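Local coordinates for alcohol oxidase (PDB 6F74), which probably oxidises alcohol-type substrates with the help of a bound FAD, as a secreted fungal flavoprotein of the VAO type, at residues T446-N449 with K450-A454; L392-A395 with L396-F399; L75-C78 with A79-N82; C120-S124 with L125-A129. All blocks are in the same frame, centred on the assembly; numbering follows the deposited sequence.

Contact 1: residues T446-N449 with K450-A454; sequences TDYN and KVREA
D447 caps the start of helix 448-458, and its carboxylate meets the backbone of K450 one turn on. OD1 takes two N-H groups: a weak bond from K450 N at 3.3 Å and another weak one from N449 N at 2.8 Å, bent at the hydrogen. D447 O in turn accepts weakly from V451 N, so both the side chain and the backbone of the N-cap residue serve the first turn. Stronger bonds follow: R452 N reaches Y448 O at 2.8 Å and is nearly straight at 174°, while E453 N reaches N449 O at 2.9 Å. The aliphatic stem of K450 crosses the D447 side chain roughly at right angles, leaving K450 NZ 4.8 Å from D447 OD2, too far for a salt bridge.

With CG trans to its backbone N (chi1 168°), Y448 runs beside R452 and also packs on D332, A335 and Q339 of helix 328-346. R452 CB lies over one face of the ring, 4.1 Å from its centroid, a CH-pi contact, and R452 CD touches the Y448 OH at 3.5 Å. The guanidinium then stands steeply to the ring and finds its polar partners elsewhere: NE pairs with D332, NH1 with E456, and NH2 with the K328 carbonyl. An alanine here removes the ring over R452 CB, and the arginine stem would probably be freer to turn, loosening its pairing with D332. Thus D447 offers OD1, through weak bonds, to N-H groups at the helix start that lack a preceding turn, and Y448 lends apolar support to an arginine tied to helix 328-346.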
loop_
_atom_site.group_PDB
_atom_site.type_symbol
_atom_site.label_atom_id
_atom_site.label_comp_id
_atom_site.label_asym_id
_atom_site.label_seq_id
_atom_site.Cartn_x
_atom_site.Cartn_y
_atom_site.Cartn_z
ATOM N N THR A 446 20.386 19.445 -1.559
ATOM C CA THR A 446 21.323 20.347 -2.184
ATOM C C THR A 446 22.714 20.156 -1.565
ATOM O O THR A 446 23.731 20.389 -2.243
ATOM C CB THR A 446 20.872 21.809 -2.048
ATOM O OG1 THR A 446 20.888 22.179 -0.674
ATOM C CG2 THR A 446 19.446 22.027 -2.605
ATOM N N ASP A 447 22.781 19.718 -0.306
ATOM C CA ASP A 447 24.077 19.438 0.334
ATOM C C ASP A 447 24.411 17.954 0.185
ATOM O O ASP A 447 23.849 17.105 0.863
ATOM C CB ASP A 447 24.043 19.842 1.818
ATOM C CG ASP A 447 25.434 19.701 2.496
ATOM O OD1 ASP A 447 26.141 18.712 2.217
ATOM O OD2 ASP A 447 25.827 20.592 3.297
ATOM N N TYR A 448 25.362 17.652 -0.683
ATOM C CA TYR A 448 25.804 16.298 -0.909
ATOM C C TYR A 448 26.157 15.535 0.373
ATOM O O TYR A 448 25.844 14.344 0.493
ATOM C CB TYR A 448 27.005 16.266 -1.861
ATOM C CG TYR A 448 27.676 14.907 -1.882
ATOM C CD1 TYR A 448 27.146 13.854 -2.638
ATOM C CD2 TYR A 448 28.828 14.652 -1.103
ATOM C CE1 TYR A 448 27.753 12.606 -2.635
ATOM C CE2 TYR A 448 29.422 13.402 -1.102
ATOM C CZ TYR A 448 28.865 12.384 -1.844
ATOM O OH TYR A 448 29.467 11.169 -1.850
ATOM N N ASN A 449 26.813 16.188 1.316
ATOM C CA ASN A 449 27.291 15.485 2.505
ATOM C C ASN A 449 26.138 14.993 3.354
ATOM O O ASN A 449 26.169 13.856 3.844
ATOM C CB ASN A 449 28.269 16.338 3.316
ATOM C CG ASN A 449 29.616 16.479 2.630
ATOM O OD1 ASN A 449 30.070 15.547 1.961
ATOM N ND2 ASN A 449 30.273 17.628 2.809
ATOM N N LYS A 450 25.098 15.811 3.486
ATOM C CA LYS A 450 23.896 15.390 4.227
ATOM C C LYS A 450 23.193 14.193 3.590
ATOM O O LYS A 450 22.680 13.307 4.287
ATOM C CB LYS A 450 22.918 16.551 4.383
ATOM C CG LYS A 450 23.428 17.627 5.300
ATOM C CD LYS A 450 22.457 18.757 5.465
ATOM C CE LYS A 450 23.120 19.879 6.246
ATOM N NZ LYS A 450 22.168 20.991 6.404
ATOM N N VAL A 451 23.186 14.182 2.267
ATOM C CA VAL A 451 22.557 13.117 1.512
ATOM C C VAL A 451 23.381 11.865 1.687
ATOM O O VAL A 451 22.855 10.825 2.063
ATOM C CB VAL A 451 22.431 13.499 0.026
ATOM C CG1 VAL A 451 21.915 12.358 -0.815
ATOM C CG2 VAL A 451 21.516 14.704 -0.114
ATOM N N ARG A 452 24.674 11.973 1.421
ATOM C CA ARG A 452 25.607 10.857 1.594
ATOM C C ARG A 452 25.528 10.211 2.984
ATOM O O ARG A 452 25.521 8.968 3.090
ATOM C CB ARG A 452 27.031 11.289 1.285
ATOM C CG ARG A 452 28.060 10.167 1.186
ATOM C CD ARG A 452 27.646 9.059 0.214
ATOM N NE ARG A 452 28.668 8.016 0.133
ATOM C CZ ARG A 452 28.871 7.047 1.031
ATOM N NH1 ARG A 452 28.119 6.939 2.137
ATOM N NH2 ARG A 452 29.846 6.172 0.809
ATOM N N GLU A 453 25.404 11.037 4.016
ATOM C CA GLU A 453 25.221 10.551 5.379
ATOM C C GLU A 453 23.885 9.775 5.570
ATOM O O GLU A 453 23.825 8.742 6.255
ATOM C CB GLU A 453 25.273 11.742 6.353
ATOM C CG GLU A 453 25.379 11.284 7.809
ATOM C CD GLU A 453 24.790 12.200 8.850
ATOM O OE1 GLU A 453 23.707 12.842 8.623
ATOM O OE2 GLU A 453 25.495 12.220 9.893
ATOM N N ALA A 454 22.810 10.269 4.966
ATOM C CA ALA A 454 21.533 9.558 4.982
ATOM C C ALA A 454 21.631 8.195 4.279
ATOM O O ALA A 454 21.202 7.173 4.822
ATOM C CB ALA A 454 20.450 10.400 4.327
#

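Contact 2: residues L392-A395 with L396-F399; sequences LMNA and LKKF
L396 turns its CG away from its own carbonyl carbon (chi1 -70°), back over the preceding turn, while L392 has CG opposite its backbone N (chi1 -179°); the two leucines therefore meet through their CD1 methyls at 3.9 Å. M393 gets there by folding: bends at chi2 and chi3 curl the thioether round until its CE rests 3.6 Å from L396 CD1. That one methyl of L396 is thus touched by two residues of the turn before it. L316 of strand 311-320 contacts all three side chains, so the cluster faces the sheet.

Beneath the leucines, L396 N bonds to L392 O at 3.0 Å in the ordinary helical manner. The next N-H is less well served, K397 N dividing itself between M393 O at 3.1 Å and N394 O at 3.3 Å, both weak. On the outer side the extended K397 chain lies alongside N394, pointing the same way, and brings its CE to 3.5 Å from N394 OD1. F399 sets its CD2 4.0 Å from A395 O and leans on D332 of helix 328-346. Methyl packing, through the leucine CD1 groups and M393 CE, thus holds this part of helix 382-396 to the sheet, while the K397 N-H is shared weakly between two carbonyls.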
loop_
_atom_site.group_PDB
_atom_site.type_symbol
_atom_site.label_atom_id
_atom_site.label_comp_id
_atom_site.label_asym_id
_atom_site.label_seq_id
_atom_site.Cartn_x
_atom_site.Cartn_y
_atom_site.Cartn_z
ATOM N N LEU A 392 21.064 13.221 -14.841
ATOM C CA LEU A 392 21.576 12.035 -14.137
ATOM C C LEU A 392 22.757 11.348 -14.824
ATOM O O LEU A 392 23.751 11.071 -14.166
ATOM C CB LEU A 392 20.468 10.991 -13.898
ATOM C CG LEU A 392 20.917 9.727 -13.133
ATOM C CD1 LEU A 392 21.594 10.000 -11.805
ATOM C CD2 LEU A 392 19.706 8.835 -12.957
ATOM N N MET A 393 22.658 11.055 -16.111
ATOM C CA MET A 393 23.788 10.364 -16.813
ATOM C C MET A 393 25.049 11.200 -16.868
ATOM O O MET A 393 26.163 10.680 -16.707
ATOM C CB MET A 393 23.365 9.909 -18.218
ATOM C CG MET A 393 22.118 9.031 -18.225
ATOM S SD MET A 393 22.245 7.560 -17.185
ATOM C CE MET A 393 21.587 8.049 -15.660
ATOM N N ASN A 394 24.867 12.510 -17.020
ATOM C CA ASN A 394 25.983 13.438 -16.969
ATOM C C ASN A 394 26.647 13.408 -15.592
ATOM O O ASN A 394 27.881 13.421 -15.515
ATOM C CB ASN A 394 25.543 14.865 -17.302
ATOM C CG ASN A 394 25.071 15.025 -18.748
ATOM O OD1 ASN A 394 25.360 14.207 -19.629
ATOM N ND2 ASN A 394 24.382 16.125 -19.011
ATOM N N ALA A 395 25.859 13.367 -14.525
ATOM C CA ALA A 395 26.427 13.354 -13.178
ATOM C C ALA A 395 27.135 12.046 -12.907
ATOM O O ALA A 395 28.116 12.022 -12.170
ATOM C CB ALA A 395 25.380 13.634 -12.119
ATOM N N LEU A 396 26.647 10.967 -13.511
ATOM C CA LEU A 396 27.289 9.648 -13.412
ATOM C C LEU A 396 28.544 9.421 -14.220
ATOM O O LEU A 396 29.247 8.487 -13.914
ATOM C CB LEU A 396 26.288 8.539 -13.755
ATOM C CG LEU A 396 25.204 8.360 -12.685
ATOM C CD1 LEU A 396 24.130 7.412 -13.208
ATOM C CD2 LEU A 396 25.781 7.883 -11.346
ATOM N N LYS A 397 28.846 10.258 -15.209
ATOM C CA LYS A 397 30.133 10.178 -15.938
ATOM C C LYS A 397 31.347 10.220 -15.016
ATOM O O LYS A 397 32.354 9.610 -15.326
ATOM C CB LYS A 397 30.280 11.294 -16.977
ATOM C CG LYS A 397 29.312 11.197 -18.145
ATOM C CD LYS A 397 29.347 12.476 -18.968
ATOM C CE LYS A 397 28.349 12.447 -20.112
ATOM N NZ LYS A 397 28.529 13.629 -20.989
ATOM N N LYS A 398 31.259 10.890 -13.881
ATOM C CA LYS A 398 32.399 10.966 -12.928
ATOM C C LYS A 398 32.744 9.645 -12.265
ATOM O O LYS A 398 33.801 9.528 -11.632
ATOM C CB LYS A 398 32.147 11.990 -11.805
ATOM C CG LYS A 398 31.878 13.426 -12.261
ATOM C CD LYS A 398 33.040 13.982 -13.069
ATOM C CE LYS A 398 33.265 15.476 -12.874
ATOM N NZ LYS A 398 34.428 15.944 -13.650
ATOM N N PHE A 399 31.834 8.675 -12.364
ATOM C CA PHE A 399 31.993 7.351 -11.758
ATOM C C PHE A 399 32.316 6.261 -12.771
ATOM O O PHE A 399 32.291 5.104 -12.416
ATOM C CB PHE A 399 30.719 7.006 -10.976
ATOM C CG PHE A 399 30.461 7.926 -9.818
ATOM C CD1 PHE A 399 31.143 7.750 -8.598
ATOM C CD2 PHE A 399 29.570 8.970 -9.942
ATOM C CE1 PHE A 399 30.928 8.611 -7.523
ATOM C CE2 PHE A 399 29.356 9.846 -8.873
ATOM C CZ PHE A 399 30.038 9.663 -7.662
#

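Contact 3: residues L75-C78 with A79-N82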
loop_
_atom_site.group_PDB
_atom_site.type_symbol
_atom_site.label_atom_id
_atom_site.label_comp_id
_atom_site.label_asym_id
_atom_site.label_seq_id
_atom_site.Cartn_x
_atom_site.Cartn_y
_atom_site.Cartn_z
ATOM N N LEU A 75 -0.640 -33.215 5.692
ATOM C CA LEU A 75 0.686 -32.871 5.172
ATOM C C LEU A 75 0.707 -32.542 3.672
ATOM O O LEU A 75 1.554 -31.763 3.216
ATOM C CB LEU A 75 1.700 -33.950 5.524
ATOM C CG LEU A 75 2.088 -33.935 7.024
ATOM C CD1 LEU A 75 1.108 -34.711 7.859
ATOM C CD2 LEU A 75 3.494 -34.529 7.218
ATOM N N ASP A 76 -0.226 -33.106 2.933
ATOM C CA ASP A 76 -0.456 -32.712 1.515
ATOM C C ASP A 76 -0.953 -31.302 1.395
ATOM O O ASP A 76 -0.448 -30.518 0.602
ATOM C CB ASP A 76 -1.515 -33.624 0.839
ATOM C CG ASP A 76 -1.102 -35.051 0.751
ATOM O OD1 ASP A 76 0.093 -35.207 0.428
ATOM O OD2 ASP A 76 -1.936 -35.974 1.029
ATOM N N ARG A 77 -1.961 -30.971 2.180
ATOM C CA ARG A 77 -2.452 -29.572 2.219
ATOM C C ARG A 77 -1.320 -28.643 2.684
ATOM O O ARG A 77 -1.100 -27.591 2.087
ATOM C CB ARG A 77 -3.671 -29.462 3.117
ATOM C CG ARG A 77 -4.367 -28.116 3.176
ATOM C CD ARG A 77 -4.752 -27.527 1.824
ATOM N NE ARG A 77 -5.262 -26.146 1.972
ATOM C CZ ARG A 77 -5.520 -25.298 0.959
ATOM N NH1 ARG A 77 -5.442 -25.703 -0.280
ATOM N NH2 ARG A 77 -5.904 -24.044 1.184
ATOM N N CYS A 78 -0.577 -29.060 3.718
ATOM C CA CYS A 78 0.513 -28.266 4.245
ATOM C C CYS A 78 1.556 -27.922 3.191
ATOM O O CYS A 78 1.974 -26.770 3.098
ATOM C CB CYS A 78 1.181 -28.983 5.419
ATOM S SG CYS A 78 2.688 -28.167 6.000
ATOM N N ALA A 79 1.961 -28.913 2.402
ATOM C CA ALA A 79 2.938 -28.722 1.324
ATOM C C ALA A 79 2.430 -27.802 0.219
ATOM O O ALA A 79 3.178 -26.970 -0.314
ATOM C CB ALA A 79 3.327 -30.084 0.727
ATOM N N TYR A 80 1.157 -27.953 -0.131
ATOM C CA TYR A 80 0.523 -27.037 -1.081
ATOM C C TYR A 80 0.582 -25.600 -0.535
ATOM O O TYR A 80 0.973 -24.663 -1.233
ATOM C CB TYR A 80 -0.938 -27.444 -1.339
ATOM C CG TYR A 80 -1.587 -26.551 -2.351
ATOM C CD1 TYR A 80 -1.306 -26.704 -3.690
ATOM C CD2 TYR A 80 -2.429 -25.504 -1.965
ATOM C CE1 TYR A 80 -1.876 -25.893 -4.644
ATOM C CE2 TYR A 80 -2.977 -24.644 -2.944
ATOM C CZ TYR A 80 -2.701 -24.875 -4.269
ATOM O OH TYR A 80 -3.198 -24.041 -5.254
ATOM N N VAL A 81 0.212 -25.436 0.723
ATOM C CA VAL A 81 0.213 -24.114 1.361
ATOM C C VAL A 81 1.622 -23.535 1.437
ATOM O O VAL A 81 1.829 -22.336 1.197
ATOM C CB VAL A 81 -0.454 -24.151 2.764
ATOM C CG1 VAL A 81 -0.284 -22.818 3.475
ATOM C CG2 VAL A 81 -1.934 -24.431 2.605
ATOM N N ASN A 82 2.590 -24.392 1.759
ATOM C CA ASN A 82 3.984 -23.929 1.805
ATOM C C ASN A 82 4.453 -23.452 0.421
ATOM O O ASN A 82 5.030 -22.396 0.287
ATOM C CB ASN A 82 4.892 -25.031 2.348
ATOM C CG ASN A 82 6.311 -24.561 2.492
ATOM O OD1 ASN A 82 7.182 -24.966 1.718
ATOM N ND2 ASN A 82 6.541 -23.649 3.437
#
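R77 sends its side chain along the helix to lie against Y80 and V81, three and four residues on. A chi1 of -175° swings the chain clear of its own backbone N, and a bend at chi2 carries the guanidinium forward beside the next turn. There V81 CG2 sits over one face of the group, 3.8 Å from R77 NE, while R77 NH1 approaches Y80 CD2 at 3.5 Å. Guanidinium and ring are only 22° from parallel, but the approach is oblique.

C78 is the second large contributor, chiefly through its backbone: C78 O receives N82 N at 2.8 Å. Its SG is bonded to C67 in a disulfide, fastening the helix to the preceding loop. A79, the third, is held by A79 N bonding to L75 O at 3.0 Å, the donor lying well above the carbonyl plane, and it rests its CB 3.5 Å from the same oxygen. Between these rungs Y80 N reaches D76 O, and V81 N meets R77 O at 2.9 Å. The chemistry implies a short, regularly bonded helix whose covalent tie comes from C78, while R77 keeps its charge at the surface and spends the flat part of its side chain on apolar neighbours.

Contact 4: residues C120-S124 with L125-A129; sequences CILGS and LPYYA
The Y127 ring meets L122 obliquely: L122 CD2 comes within 3.8 Å of Y127 CD1, neither squarely over a face nor in at the edge, and K59 makes a cation-pi contact with the same ring. The other flat groups are the peptides of L125 and P126, whose carbonyl oxygens lie close to the leucine. L122 CG lies 3.4 Å from L125 O, and its CD2 is 3.6 Å from P126 O. A near-trans chi1 of -163° sends the L122 side chain across the bend, and its second methyl, CD1, meets L125 CB at 4.0 Å. With only a methyl group at L122, as in an alanine, a gap would probably open between the turn and Y127, leaving that side of the ring less firmly supported.

The backbone closes the bend lightly. L125 N makes a weak bond to L122 O at 3.5 Å, and one water donates to both G123 O and L125 O, bridging the two arms. G123 has phi 75° and psi -129°, a conformation readily adopted by a residue without a side chain. Further on, P126 O accepts from the T60 hydroxyl, and Y128 enters the sheet, its ring stacked on W45.

This is a type II' beta turn, L122 to L125, leading into strand 128-131 of the FAD-binding domain; the C106-C120 disulfide ties down the approach, and the L125 side chain lies about 10 Å from the bound FAD.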
loop_
_atom_site.group_PDB
_atom_site.type_symbol
_atom_site.label_atom_id
_atom_site.label_comp_id
_atom_site.label_asym_id
_atom_site.label_seq_id
_atom_site.Cartn_x
_atom_site.Cartn_y
_atom_site.Cartn_z
ATOM N N CYS A 120 0.591 -22.841 16.079
ATOM C CA CYS A 120 -0.285 -22.198 15.096
ATOM C C CYS A 120 -1.507 -21.651 15.822
ATOM O O CYS A 120 -2.348 -22.406 16.303
ATOM C CB CYS A 120 -0.735 -23.181 14.056
ATOM S SG CYS A 120 -2.004 -22.536 12.905
ATOM N N ILE A 121 -1.598 -20.321 15.874
ATOM C CA ILE A 121 -2.844 -19.665 16.281
ATOM C C ILE A 121 -3.304 -18.663 15.223
ATOM O O ILE A 121 -2.529 -18.251 14.350
ATOM C CB ILE A 121 -2.739 -18.994 17.663
ATOM C CG1 ILE A 121 -1.751 -17.843 17.631
ATOM C CG2 ILE A 121 -2.402 -20.045 18.723
ATOM C CD1 ILE A 121 -1.772 -16.976 18.901
ATOM N N LEU A 122 -4.560 -18.267 15.362
ATOM C CA LEU A 122 -5.151 -17.237 14.507
ATOM C C LEU A 122 -4.428 -15.904 14.699
ATOM O O LEU A 122 -4.109 -15.184 13.736
ATOM C CB LEU A 122 -6.652 -17.114 14.816
ATOM C CG LEU A 122 -7.538 -16.399 13.803
ATOM C CD1 LEU A 122 -7.574 -16.976 12.412
ATOM C CD2 LEU A 122 -8.958 -16.463 14.307
ATOM N N GLY A 123 -4.147 -15.603 15.965
ATOM C CA GLY A 123 -3.522 -14.350 16.338
ATOM C C GLY A 123 -4.511 -13.210 16.254
ATOM O O GLY A 123 -5.623 -13.270 16.815
ATOM N N SER A 124 -4.094 -12.170 15.551
ATOM C CA SER A 124 -4.863 -10.979 15.368
ATOM C C SER A 124 -5.681 -11.007 14.070
ATOM O O SER A 124 -6.228 -9.986 13.663
ATOM C CB SER A 124 -3.924 -9.782 15.385
ATOM O OG SER A 124 -2.918 -9.897 14.383
ATOM N N LEU A 125 -5.772 -12.152 13.418
ATOM C CA LEU A 125 -6.609 -12.264 12.240
ATOM C C LEU A 125 -8.037 -12.472 12.687
ATOM O O LEU A 125 -8.246 -13.093 13.714
ATOM C CB LEU A 125 -6.150 -13.421 11.345
ATOM C CG LEU A 125 -4.758 -13.308 10.722
ATOM C CD1 LEU A 125 -4.436 -14.537 9.911
ATOM C CD2 LEU A 125 -4.651 -12.105 9.823
ATOM N N PRO A 126 -9.024 -11.966 11.916
ATOM C CA PRO A 126 -10.443 -12.153 12.220
ATOM C C PRO A 126 -10.862 -13.606 12.381
ATOM O O PRO A 126 -10.370 -14.492 11.679
ATOM C CB PRO A 126 -11.156 -11.556 10.987
ATOM C CG PRO A 126 -10.205 -10.566 10.466
ATOM C CD PRO A 126 -8.839 -11.149 10.700
ATOM N N TYR A 127 -11.796 -13.813 13.307
ATOM C CA TYR A 127 -12.291 -15.132 13.703
ATOM C C TYR A 127 -13.454 -15.601 12.815
ATOM O O TYR A 127 -13.612 -16.798 12.549
ATOM C CB TYR A 127 -12.663 -15.050 15.181
ATOM C CG TYR A 127 -12.982 -16.355 15.884
ATOM C CD1 TYR A 127 -11.969 -17.155 16.447
ATOM C CD2 TYR A 127 -14.294 -16.765 16.031
ATOM C CE1 TYR A 127 -12.263 -18.311 17.117
ATOM C CE2 TYR A 127 -14.600 -17.949 16.678
ATOM C CZ TYR A 127 -13.595 -18.704 17.240
ATOM O OH TYR A 127 -13.975 -19.860 17.873
ATOM N N TYR A 128 -14.275 -14.673 12.355
ATOM C CA TYR A 128 -15.293 -14.969 11.339
ATOM C C TYR A 128 -15.154 -13.985 10.208
ATOM O O TYR A 128 -14.715 -12.857 10.428
ATOM C CB TYR A 128 -16.719 -14.843 11.908
ATOM C CG TYR A 128 -17.208 -16.018 12.716
ATOM C CD1 TYR A 128 -17.667 -17.176 12.094
ATOM C CD2 TYR A 128 -17.243 -15.964 14.092
ATOM C CE1 TYR A 128 -18.164 -18.251 12.840
ATOM C CE2 TYR A 128 -17.715 -17.011 14.848
ATOM C CZ TYR A 128 -18.170 -18.170 14.225
ATOM O OH TYR A 128 -18.621 -19.219 15.000
ATOM N N ALA A 129 -15.523 -14.405 9.014
ATOM C CA ALA A 129 -15.672 -13.500 7.881
ATOM C C ALA A 129 -17.005 -13.719 7.207
ATOM O O ALA A 129 -17.488 -14.845 7.148
ATOM C CB ALA A 129 -14.545 -13.720 6.882
HETATM O O HOH W 1 -8.101 -13.322 16.163
#

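In the fold
All four are local contacts; contacts 1 to 3 lie well out from the chain's centre, contact 4 somewhat nearer to it. Contacts 1 and 2 are neighbours, centres about 17 Å apart, and both lean on helix 328-346, where D332 serves each: it pairs with R452 from contact 1 and is touched by F399 of contact 2. Contact 1 opens a helix, marked by capping bonds; contact 2 lies at the last turn of helix 382-396 and the loop after it, marked by apolar packing against strand 311-320. Contacts 3 and 4, about 19 Å apart between centres, each hold one cysteine of a separate disulfide. Contacts 2 and 3 are partly buried; contacts 1 and 4 are surface contacts, contact 4 a beta turn relying on leucine packing and a bridging water.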